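Local coordinates for protein pyridoxal kinase (PDB 4S1H) that probably phosphorylates pyridoxal at the expense of ATP to make pyridoxal 5'-phosphate, and binds ADP and magnesium ions, at residues Q32-L37 against D65-N70; N58-I63 against V90-N95; P112-N117 against S148-L153; K163-L168 against I188-F193. All coordinates share one frame; numbering follows the deposited sequence.

Contact 1 of 4, residues Q32-L37 against D65-N70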
# COMPACT_ATOMS: atom_id res chain seq x y z
N GLN A 32 -8.02 4.63 8.70
CA GLN A 32 -8.55 4.31 7.38
C GLN A 32 -8.24 5.47 6.43
O GLN A 32 -8.59 6.62 6.71
CB GLN A 32 -10.04 4.06 7.44
CG GLN A 32 -10.55 3.60 6.09
CD GLN A 32 -11.97 3.08 6.12
OE1 GLN A 32 -12.33 2.30 6.99
NE2 GLN A 32 -12.77 3.49 5.14
N SER A 33 -7.57 5.15 5.32
CA SER A 33 -7.01 6.16 4.41
C SER A 33 -7.20 5.79 2.94
O SER A 33 -7.30 4.61 2.61
CB SER A 33 -5.53 6.33 4.70
OG SER A 33 -5.34 6.63 6.07
N ILE A 34 -7.28 6.82 2.11
CA ILE A 34 -7.27 6.71 0.68
C ILE A 34 -5.85 7.01 0.20
O ILE A 34 -5.28 8.04 0.56
CB ILE A 34 -8.25 7.71 0.04
CG1 ILE A 34 -9.68 7.52 0.56
CG2 ILE A 34 -8.18 7.62 -1.48
CD1 ILE A 34 -10.61 8.66 0.17
N PHE A 35 -5.29 6.12 -0.62
CA PHE A 35 -3.94 6.27 -1.15
C PHE A 35 -3.98 6.42 -2.67
O PHE A 35 -4.06 5.42 -3.42
CB PHE A 35 -3.04 5.10 -0.75
CG PHE A 35 -2.95 4.88 0.73
CD1 PHE A 35 -3.88 4.07 1.40
CD2 PHE A 35 -1.93 5.48 1.47
CE1 PHE A 35 -3.79 3.88 2.78
CE2 PHE A 35 -1.84 5.24 2.84
CZ PHE A 35 -2.78 4.48 3.50
N VAL A 36 -4.00 7.66 -3.14
CA VAL A 36 -3.97 7.96 -4.54
C VAL A 36 -2.51 8.04 -4.96
O VAL A 36 -1.72 8.78 -4.40
CB VAL A 36 -4.72 9.26 -4.89
CG1 VAL A 36 -4.60 9.55 -6.37
CG2 VAL A 36 -6.17 9.15 -4.45
N LEU A 37 -2.13 7.28 -5.95
CA LEU A 37 -0.73 7.22 -6.42
C LEU A 37 -0.40 8.27 -7.48
O LEU A 37 -1.21 8.62 -8.33
CB LEU A 37 -0.42 5.82 -6.97
CG LEU A 37 -0.90 4.66 -6.09
CD1 LEU A 37 -0.44 3.35 -6.74
CD2 LEU A 37 -0.45 4.76 -4.64
N ASP A 65 -12.43 12.15 -9.40
CA ASP A 65 -13.87 12.25 -9.71
C ASP A 65 -14.64 11.03 -9.20
O ASP A 65 -15.71 11.17 -8.66
CB ASP A 65 -14.10 12.36 -11.21
CG ASP A 65 -13.67 13.71 -11.79
OD1 ASP A 65 -13.36 14.67 -11.03
OD2 ASP A 65 -13.68 13.80 -13.02
N SER A 66 -14.06 9.85 -9.37
CA SER A 66 -14.72 8.60 -8.91
C SER A 66 -14.87 8.56 -7.38
O SER A 66 -15.91 8.16 -6.85
CB SER A 66 -13.90 7.42 -9.39
OG SER A 66 -14.55 6.19 -9.14
N LEU A 67 -13.83 9.00 -6.67
CA LEU A 67 -13.90 9.11 -5.20
C LEU A 67 -15.01 10.05 -4.78
O LEU A 67 -15.72 9.76 -3.84
CB LEU A 67 -12.58 9.57 -4.60
CG LEU A 67 -11.41 8.60 -4.79
CD1 LEU A 67 -10.10 9.28 -4.43
CD2 LEU A 67 -11.53 7.32 -4.01
N GLU A 68 -15.16 11.16 -5.48
CA GLU A 68 -16.20 12.15 -5.14
C GLU A 68 -17.60 11.62 -5.44
O GLU A 68 -18.47 11.65 -4.57
CB GLU A 68 -15.94 13.46 -5.89
CG GLU A 68 -16.80 14.62 -5.40
CD GLU A 68 -16.46 15.94 -6.08
OE1 GLU A 68 -15.26 16.24 -6.24
OE2 GLU A 68 -17.38 16.69 -6.44
N VAL A 69 -17.80 11.08 -6.64
CA VAL A 69 -19.13 10.60 -7.07
C VAL A 69 -19.62 9.42 -6.21
O VAL A 69 -20.82 9.33 -5.91
CB VAL A 69 -19.11 10.19 -8.56
CG1 VAL A 69 -20.35 9.40 -8.95
CG2 VAL A 69 -18.98 11.44 -9.42
N ASN A 70 -18.71 8.53 -5.83
CA ASN A 70 -19.03 7.42 -4.94
C ASN A 70 -19.04 7.79 -3.44
O ASN A 70 -19.20 6.91 -2.60
CB ASN A 70 -18.11 6.23 -5.19
CG ASN A 70 -18.30 5.60 -6.55
OD1 ASN A 70 -19.44 5.42 -7.01
ND2 ASN A 70 -17.20 5.22 -7.17

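Contact 2 of 4, residues N58-I63 against V90-N95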
# COMPACT_ATOMS: atom_id res chain seq x y z
N ASN A 58 -5.00 12.60 -16.81
CA ASN A 58 -6.39 12.17 -17.06
C ASN A 58 -6.82 11.04 -16.11
O ASN A 58 -7.97 11.01 -15.64
CB ASN A 58 -6.61 11.80 -18.53
CG ASN A 58 -5.95 10.49 -18.92
OD1 ASN A 58 -4.73 10.37 -18.92
ND2 ASN A 58 -6.78 9.49 -19.25
N ASP A 59 -5.89 10.14 -15.81
CA ASP A 59 -6.14 9.06 -14.87
C ASP A 59 -6.30 9.59 -13.44
O ASP A 59 -7.17 9.16 -12.70
CB ASP A 59 -5.04 7.98 -14.95
CG ASP A 59 -5.09 7.21 -16.27
OD1 ASP A 59 -6.19 6.94 -16.78
OD2 ASP A 59 -4.01 6.91 -16.83
N PHE A 60 -5.46 10.55 -13.05
CA PHE A 60 -5.58 11.16 -11.76
C PHE A 60 -6.96 11.84 -11.58
O PHE A 60 -7.63 11.67 -10.55
CB PHE A 60 -4.41 12.15 -11.60
CG PHE A 60 -4.34 12.84 -10.28
CD1 PHE A 60 -3.84 12.20 -9.15
CD2 PHE A 60 -4.80 14.13 -10.14
CE1 PHE A 60 -3.77 12.85 -7.92
CE2 PHE A 60 -4.71 14.81 -8.92
CZ PHE A 60 -4.20 14.17 -7.81
N ILE A 61 -7.38 12.61 -12.57
CA ILE A 61 -8.71 13.23 -12.56
C ILE A 61 -9.83 12.20 -12.49
O ILE A 61 -10.77 12.33 -11.70
CB ILE A 61 -8.88 14.18 -13.78
CG1 ILE A 61 -7.95 15.38 -13.63
CG2 ILE A 61 -10.31 14.64 -13.93
CD1 ILE A 61 -7.85 16.24 -14.87
N SER A 62 -9.71 11.15 -13.28
CA SER A 62 -10.70 10.08 -13.28
C SER A 62 -10.84 9.47 -11.89
O SER A 62 -11.96 9.23 -11.40
CB SER A 62 -10.27 8.99 -14.25
OG SER A 62 -11.23 7.99 -14.31
N ILE A 63 -9.71 9.17 -11.27
CA ILE A 63 -9.70 8.68 -9.88
C ILE A 63 -10.34 9.66 -8.89
O ILE A 63 -11.22 9.27 -8.11
CB ILE A 63 -8.26 8.35 -9.44
CG1 ILE A 63 -7.80 7.09 -10.18
CG2 ILE A 63 -8.16 8.18 -7.92
CD1 ILE A 63 -6.31 6.90 -10.19
N VAL A 90 0.17 18.67 -9.73
CA VAL A 90 0.19 19.56 -8.60
C VAL A 90 -0.94 20.57 -8.70
O VAL A 90 -1.63 20.82 -7.71
CB VAL A 90 1.55 20.29 -8.46
CG1 VAL A 90 1.55 21.27 -7.29
CG2 VAL A 90 2.69 19.28 -8.29
N TYR A 91 -1.09 21.20 -9.87
CA TYR A 91 -2.15 22.20 -10.06
C TYR A 91 -3.53 21.56 -9.91
O TYR A 91 -4.40 22.15 -9.29
CB TYR A 91 -2.00 22.96 -11.38
CG TYR A 91 -0.81 23.90 -11.37
CD1 TYR A 91 -0.73 24.91 -10.44
CD2 TYR A 91 0.23 23.74 -12.27
CE1 TYR A 91 0.36 25.78 -10.41
CE2 TYR A 91 1.32 24.60 -12.25
CZ TYR A 91 1.37 25.61 -11.31
OH TYR A 91 2.44 26.47 -11.25
N GLU A 92 -3.70 20.34 -10.41
CA GLU A 92 -4.98 19.66 -10.20
C GLU A 92 -5.24 19.34 -8.73
O GLU A 92 -6.36 19.54 -8.22
CB GLU A 92 -5.04 18.39 -11.01
CG GLU A 92 -6.35 17.62 -10.90
CD GLU A 92 -7.60 18.42 -11.20
OE1 GLU A 92 -7.56 19.53 -11.82
OE2 GLU A 92 -8.68 17.92 -10.80
N THR A 93 -4.19 18.92 -8.02
CA THR A 93 -4.29 18.69 -6.59
C THR A 93 -4.71 19.97 -5.87
O THR A 93 -5.50 19.91 -4.94
CB THR A 93 -2.98 18.15 -6.03
OG1 THR A 93 -2.77 16.83 -6.55
CG2 THR A 93 -2.99 18.12 -4.51
N ILE A 94 -4.15 21.12 -6.25
CA ILE A 94 -4.57 22.39 -5.65
C ILE A 94 -6.08 22.55 -5.76
O ILE A 94 -6.71 22.93 -4.79
CB ILE A 94 -3.82 23.60 -6.25
CG1 ILE A 94 -2.36 23.63 -5.76
CG2 ILE A 94 -4.50 24.93 -5.89
CD1 ILE A 94 -1.47 24.52 -6.59
N ASN A 95 -6.65 22.27 -6.93
CA ASN A 95 -8.10 22.35 -7.11
C ASN A 95 -8.83 21.44 -6.15
O ASN A 95 -9.82 21.85 -5.57
CB ASN A 95 -8.51 22.00 -8.53
CG ASN A 95 -7.98 22.96 -9.57
OD1 ASN A 95 -7.82 24.14 -9.32
ND2 ASN A 95 -7.73 22.43 -10.77

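Contact 3 of 4, residues P112-N117 against S148-L153. With MG (magnesium ion), chain E.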
# COMPACT_ATOMS: atom_id res chain seq x y z
N PRO A 112 6.76 18.59 0.80
CA PRO A 112 7.30 18.88 -0.52
C PRO A 112 8.51 17.98 -0.76
O PRO A 112 9.42 17.96 0.03
CB PRO A 112 7.69 20.35 -0.42
CG PRO A 112 7.99 20.58 1.02
CD PRO A 112 7.17 19.58 1.80
N ILE A 113 8.47 17.22 -1.84
CA ILE A 113 9.55 16.30 -2.21
C ILE A 113 10.20 16.86 -3.46
O ILE A 113 9.69 16.74 -4.57
CB ILE A 113 9.07 14.86 -2.48
CG1 ILE A 113 8.17 14.39 -1.35
CG2 ILE A 113 10.26 13.94 -2.69
CD1 ILE A 113 8.81 14.40 0.02
N LEU A 114 11.33 17.50 -3.26
CA LEU A 114 12.01 18.16 -4.36
C LEU A 114 13.47 17.74 -4.50
O LEU A 114 13.99 17.68 -5.61
CB LEU A 114 11.92 19.67 -4.20
CG LEU A 114 10.52 20.27 -4.12
CD1 LEU A 114 10.64 21.75 -3.85
CD2 LEU A 114 9.78 20.03 -5.41
N GLY A 115 14.14 17.45 -3.39
CA GLY A 115 15.56 17.08 -3.47
C GLY A 115 16.22 16.97 -2.12
O GLY A 115 15.58 17.04 -1.08
N ASP A 116 17.52 16.80 -2.15
CA ASP A 116 18.31 16.67 -0.93
C ASP A 116 19.76 16.93 -1.27
O ASP A 116 20.17 16.88 -2.44
CB ASP A 116 18.15 15.26 -0.35
CG ASP A 116 18.38 15.21 1.16
OD1 ASP A 116 18.83 16.23 1.75
OD2 ASP A 116 18.06 14.15 1.76
N ASN A 117 20.55 17.22 -0.24
CA ASN A 117 22.00 17.47 -0.41
C ASN A 117 22.30 18.55 -1.46
O ASN A 117 23.24 18.44 -2.25
CB ASN A 117 22.70 16.14 -0.73
CG ASN A 117 22.45 15.07 0.32
OD1 ASN A 117 22.22 13.92 -0.02
ND2 ASN A 117 22.45 15.46 1.61
N SER A 148 15.22 25.62 0.86
CA SER A 148 15.96 26.51 -0.01
C SER A 148 15.33 26.65 -1.40
O SER A 148 15.25 27.76 -1.95
CB SER A 148 17.40 26.01 -0.11
OG SER A 148 18.18 26.84 -0.92
N PHE A 149 14.89 25.55 -1.98
CA PHE A 149 14.21 25.58 -3.29
C PHE A 149 12.87 26.31 -3.25
O PHE A 149 12.49 26.91 -4.24
CB PHE A 149 13.98 24.16 -3.86
CG PHE A 149 15.25 23.43 -4.24
CD1 PHE A 149 16.38 24.12 -4.69
CD2 PHE A 149 15.30 22.03 -4.19
CE1 PHE A 149 17.54 23.45 -5.04
CE2 PHE A 149 16.47 21.36 -4.55
CZ PHE A 149 17.59 22.07 -4.97
N LEU A 150 12.16 26.25 -2.13
CA LEU A 150 10.87 26.91 -2.01
C LEU A 150 10.98 28.40 -1.77
O LEU A 150 9.98 29.10 -1.93
CB LEU A 150 10.06 26.28 -0.88
CG LEU A 150 9.62 24.86 -1.09
CD1 LEU A 150 9.12 24.28 0.23
CD2 LEU A 150 8.55 24.82 -2.18
N THR A 151 12.15 28.89 -1.35
CA THR A 151 12.33 30.31 -1.00
C THR A 151 13.37 31.06 -1.84
O THR A 151 13.38 32.30 -1.89
CB THR A 151 12.72 30.47 0.48
OG1 THR A 151 13.96 29.78 0.72
CG2 THR A 151 11.67 29.93 1.37
N GLY A 152 14.28 30.32 -2.48
CA GLY A 152 15.41 30.94 -3.17
C GLY A 152 16.53 31.41 -2.26
O GLY A 152 17.40 32.17 -2.69
N LEU A 153 16.50 31.00 -0.99
CA LEU A 153 17.52 31.36 -0.00
C LEU A 153 18.37 30.13 0.33
O LEU A 153 17.89 29.00 0.34
CB LEU A 153 16.85 31.86 1.28
CG LEU A 153 16.11 33.20 1.24
CD1 LEU A 153 15.77 33.69 2.64
CD2 LEU A 153 16.92 34.26 0.51
MG MG E . 17.49 13.71 3.84
O HOH W 1 17.93 15.64 4.33
O HOH W 2 17.04 11.64 3.33

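Contact 4 of 4, residues K163-L168 against I188-F193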
# COMPACT_ATOMS: atom_id res chain seq x y z
N LYS A 163 15.44 32.56 8.64
CA LYS A 163 15.17 33.57 7.61
C LYS A 163 14.29 33.05 6.47
O LYS A 163 13.39 33.74 6.00
CB LYS A 163 16.49 34.12 7.05
CG LYS A 163 17.38 34.82 8.03
CD LYS A 163 18.64 35.31 7.30
CE LYS A 163 19.71 35.94 8.17
NZ LYS A 163 20.88 36.33 7.34
N ALA A 164 14.54 31.81 6.03
CA ALA A 164 13.77 31.24 4.95
C ALA A 164 12.34 30.94 5.44
O ALA A 164 11.37 31.14 4.70
CB ALA A 164 14.45 29.99 4.41
N CYS A 165 12.20 30.47 6.69
CA CYS A 165 10.85 30.19 7.23
C CYS A 165 10.03 31.47 7.28
O CYS A 165 8.83 31.46 7.01
CB CYS A 165 10.91 29.59 8.64
SG CYS A 165 11.40 27.85 8.64
N HIS A 166 10.67 32.58 7.63
CA HIS A 166 9.96 33.86 7.64
C HIS A 166 9.21 34.11 6.32
O HIS A 166 8.00 34.46 6.32
CB HIS A 166 10.93 34.98 7.95
CG HIS A 166 10.32 36.34 7.90
ND1 HIS A 166 9.47 36.80 8.90
CD2 HIS A 166 10.33 37.29 6.94
CE1 HIS A 166 9.05 38.01 8.58
NE2 HIS A 166 9.56 38.34 7.41
N ILE A 167 9.90 33.88 5.20
CA ILE A 167 9.37 34.18 3.89
C ILE A 167 8.06 33.39 3.70
O ILE A 167 7.04 33.93 3.27
CB ILE A 167 10.36 33.77 2.77
CG1 ILE A 167 11.66 34.61 2.80
CG2 ILE A 167 9.71 33.84 1.40
CD1 ILE A 167 11.48 36.09 2.53
N LEU A 168 8.09 32.14 4.12
CA LEU A 168 6.91 31.29 3.96
C LEU A 168 5.79 31.60 4.94
O LEU A 168 4.62 31.54 4.57
CB LEU A 168 7.31 29.82 4.05
CG LEU A 168 8.30 29.39 2.98
CD1 LEU A 168 8.47 27.88 3.12
CD2 LEU A 168 7.90 29.76 1.56
N ILE A 188 20.01 18.91 12.77
CA ILE A 188 19.05 19.71 13.54
C ILE A 188 17.72 19.78 12.83
O ILE A 188 17.67 20.00 11.62
CB ILE A 188 19.52 21.16 13.76
CG1 ILE A 188 20.95 21.17 14.22
CG2 ILE A 188 18.58 21.85 14.74
CD1 ILE A 188 21.24 20.34 15.45
N LEU A 189 16.65 19.53 13.58
CA LEU A 189 15.31 19.75 13.16
C LEU A 189 14.85 21.06 13.77
O LEU A 189 15.15 21.31 14.93
CB LEU A 189 14.43 18.57 13.60
CG LEU A 189 12.92 18.67 13.46
CD1 LEU A 189 12.34 17.29 13.09
CD2 LEU A 189 12.28 19.20 14.73
N LEU A 190 14.17 21.89 12.99
CA LEU A 190 13.61 23.15 13.45
C LEU A 190 12.09 23.14 13.26
O LEU A 190 11.59 22.72 12.19
CB LEU A 190 14.23 24.31 12.67
CG LEU A 190 13.52 25.67 12.78
CD1 LEU A 190 13.72 26.29 14.15
CD2 LEU A 190 14.05 26.56 11.67
N CYS A 191 11.34 23.49 14.30
CA CYS A 191 9.89 23.68 14.18
C CYS A 191 9.62 25.15 14.39
O CYS A 191 9.91 25.68 15.47
CB CYS A 191 9.14 22.89 15.20
SG CYS A 191 7.39 22.76 14.80
N SER A 192 9.08 25.80 13.36
CA SER A 192 8.93 27.25 13.33
C SER A 192 7.44 27.55 13.14
O SER A 192 6.81 27.00 12.25
CB SER A 192 9.70 27.82 12.15
OG SER A 192 9.52 29.23 11.99
N PHE A 193 6.94 28.50 13.93
CA PHE A 193 5.53 28.91 13.91
C PHE A 193 5.39 30.34 13.43
O PHE A 193 6.17 31.25 13.82
CB PHE A 193 4.91 28.78 15.30
CG PHE A 193 4.88 27.40 15.82
CD1 PHE A 193 5.97 26.88 16.49
CD2 PHE A 193 3.75 26.59 15.63
CE1 PHE A 193 5.96 25.60 16.98
CE2 PHE A 193 3.74 25.30 16.12
CZ PHE A 193 4.84 24.79 16.78

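Contact 1 of 4, residues Q32-L37 against D65-N70
Leu67 reaches from helix 57-69 to strand 33-41 and sets one methyl, CD1, against two branched side chains. Its CD1 lies 3.9 Å from Ile34 CG2. The same carbon is 3.9 Å from Val36 CG2, so a single leucine methyl serves both neighbours. Ile34 and Val36 sit two positions apart on the strand and both send CB toward the helix. They nevertheless offer their methyls differently. In Ile34 the short branch CG2 is anti to the backbone N and does the touching, while the longer CG1 branch lies beside that N (chi1 -57°). In Val36 CG1 takes the position anti to N (chi1 177°), and CG2, next to N, is the methyl that meets Leu67. Leu67 itself turns CG away from its carbonyl carbon and then extends at chi2 (168°), which carries CD1 forward to the strand; in both pairs the side chains run past each other in opposite directions. No hydrogen bond joins the two segments, and all three touching residues are buried. The helix is tethered elsewhere: salt bridges pair Asp65 with Arg96 and Glu68 with Arg99, and Ser66 OG and Asn70 ND2 hydrogen-bond to Asn43 of the second subunit. Phe35, between the two touching strand residues, packs instead on Met23 of helix 18-28. The strand is thus held between helices 18-28 and 57-69, as in the layered alpha/beta/alpha sandwich of the ribokinase-like fold, where aliphatic residues of the central sheet meet a covering helix.

Contact 2 of 4, residues N58-I63 against V90-N95
Glu92 OE1 accepts Asn95 ND2 at 3.1 Å, with an angle of 157° at the hydrogen. The donor lies well above the carboxylate plane, whereas the oxygen sits nearly in the amide plane of Asn95. The other oxygen, OE2, forms a salt bridge with Arg96 NE, so residues three and four positions further along the same helix each hold one carboxylate oxygen. This grip leaves the aliphatic part of Glu92 to make the contact with helix 57-69. Its CG is anti to the backbone N, and the chain then bends at chi2 (53°), which lays the carboxylate across the end of Ile61. Glu92 CG meets the edge of the Phe60 ring, close to its plane, 3.8 Å from CE2; ring and carboxylate are almost perpendicular. Ile61 crosses the glutamate at about a right angle, placing CG1 3.9 Å from Glu92 CG, and its side chain also touches Arg96. Phe60 swings its ring across the interface with CG anti to the backbone N, and its CZ comes within 3.3 Å of Thr93 OG1. That hydroxyl hydrogen-bonds to Leu89 O, one turn back, and no hydrogen bond joins it to the ring. Ser62 and Asp59 hydrogen-bond to the second subunit. The two helix segments run nearly parallel, 17° apart with axes 10.8 Å from each other, as expected of neighbouring helices in one layer of an alpha/beta sandwich built on a largely parallel sheet.

Contact 3 of 4, residues P112-N117 against S148-L153
Apolar packing carries the contact between Leu114 and Pro112 on one side and Phe149 and Leu150 on the other. Leu114 CD1 stands 4.1 Å from Phe149 CB and equally far from Leu150 CD2, while Leu114 CB approaches the edge of the phenylalanine ring, near its plane. Leu150 divides its two methyls: CD2 goes to Leu114, and CD1 meets Pro112 CG at 3.9 Å, crossing the proline at about a right angle. Val126 and Met130 of helix 124-133 pack against the same cluster. Polar bonds fix the backbones around it. Glu146 OE2, one turn before Leu150, accepts from the N atoms of both Leu114 and Gly115. Beyond the helix, Leu153 N donates to Thr151 OG1 at 3.3 Å in an ST turn. Metal binding belongs to the far side of segment 112-117, where CB of Asp116 points away from the helix. Its OD2 binds a magnesium ion at 2.2 Å. OD1 instead accepts from a metal-bound water at 2.8 Å and from Asn117 N at 2.8 Å, which limits rotation of the carboxylate. Asp116 also touches ADP, and Asp111 and Thr141 bind a second magnesium ion close to Pro112. The packing therefore ties helix 144-151 to the magnesium-nucleotide site of this ribokinase-like kinase.

Contact 4 of 4, residues K163-L168 against I188-F193
With chi1 of -76°, Cys165 places SG anti to its own carbonyl carbon, where it meets Ser192 CB and Leu190 CD2; Ser192, with OG anti to the backbone N (chi1 176°), extends its hydroxyl back to meet the cysteine. The two short side chains come together alongside each other: Ser192 OG lies 3.6 Å from Cys165 CB, and Cys165 SG lies 3.9 Å from Ser192 CB. Such small groups let the backbones approach closely, the CA atoms of the two residues being 7.0 Å apart. Strand 186-193 belongs to the antiparallel four-stranded sheet beside the nucleotide site. Helix 158-170 packs on one face of this strand, while Leu189 and Cys191 point to the opposite side and pack against helix 234-250. Two residues before Ser192, Leu190 faces the helix as well and brings CD2 to 4.2 Å from Cys165 SG, so the sulfur is bordered by the serine CB and a leucine methyl. No hydrogen bond crosses between the two segments. The serine hydroxyl finds its hydrogen-bond partner in His169 NE2, one turn further along the same helix as Cys165, which gives the buried oxygen a polar partner within the helix layer.

From the N terminus, contact 1 joins strand 33-41 to the end of helix 57-69, closing a loop of 27 residues. Contact 2 starts inside that loop, at residues 58-63 of the same helix, and ends on helix 87-100 after 26 residues, so the two cross. They meet where Val36 packs on Phe60 and Ile63, and both adjoin the second subunit. Contacts 3 and 4 follow in series. Contact 3 spans 30 residues, linking the region after strand 107-110 to helix 144-151; contact 4 spans 19, joining the next helix, 158-170, to the antiparallel sheet. Thr151 and Leu153 touch helix 158-170, connecting these two. Contacts 1 and 4 occupy opposite sides of the chain's centre.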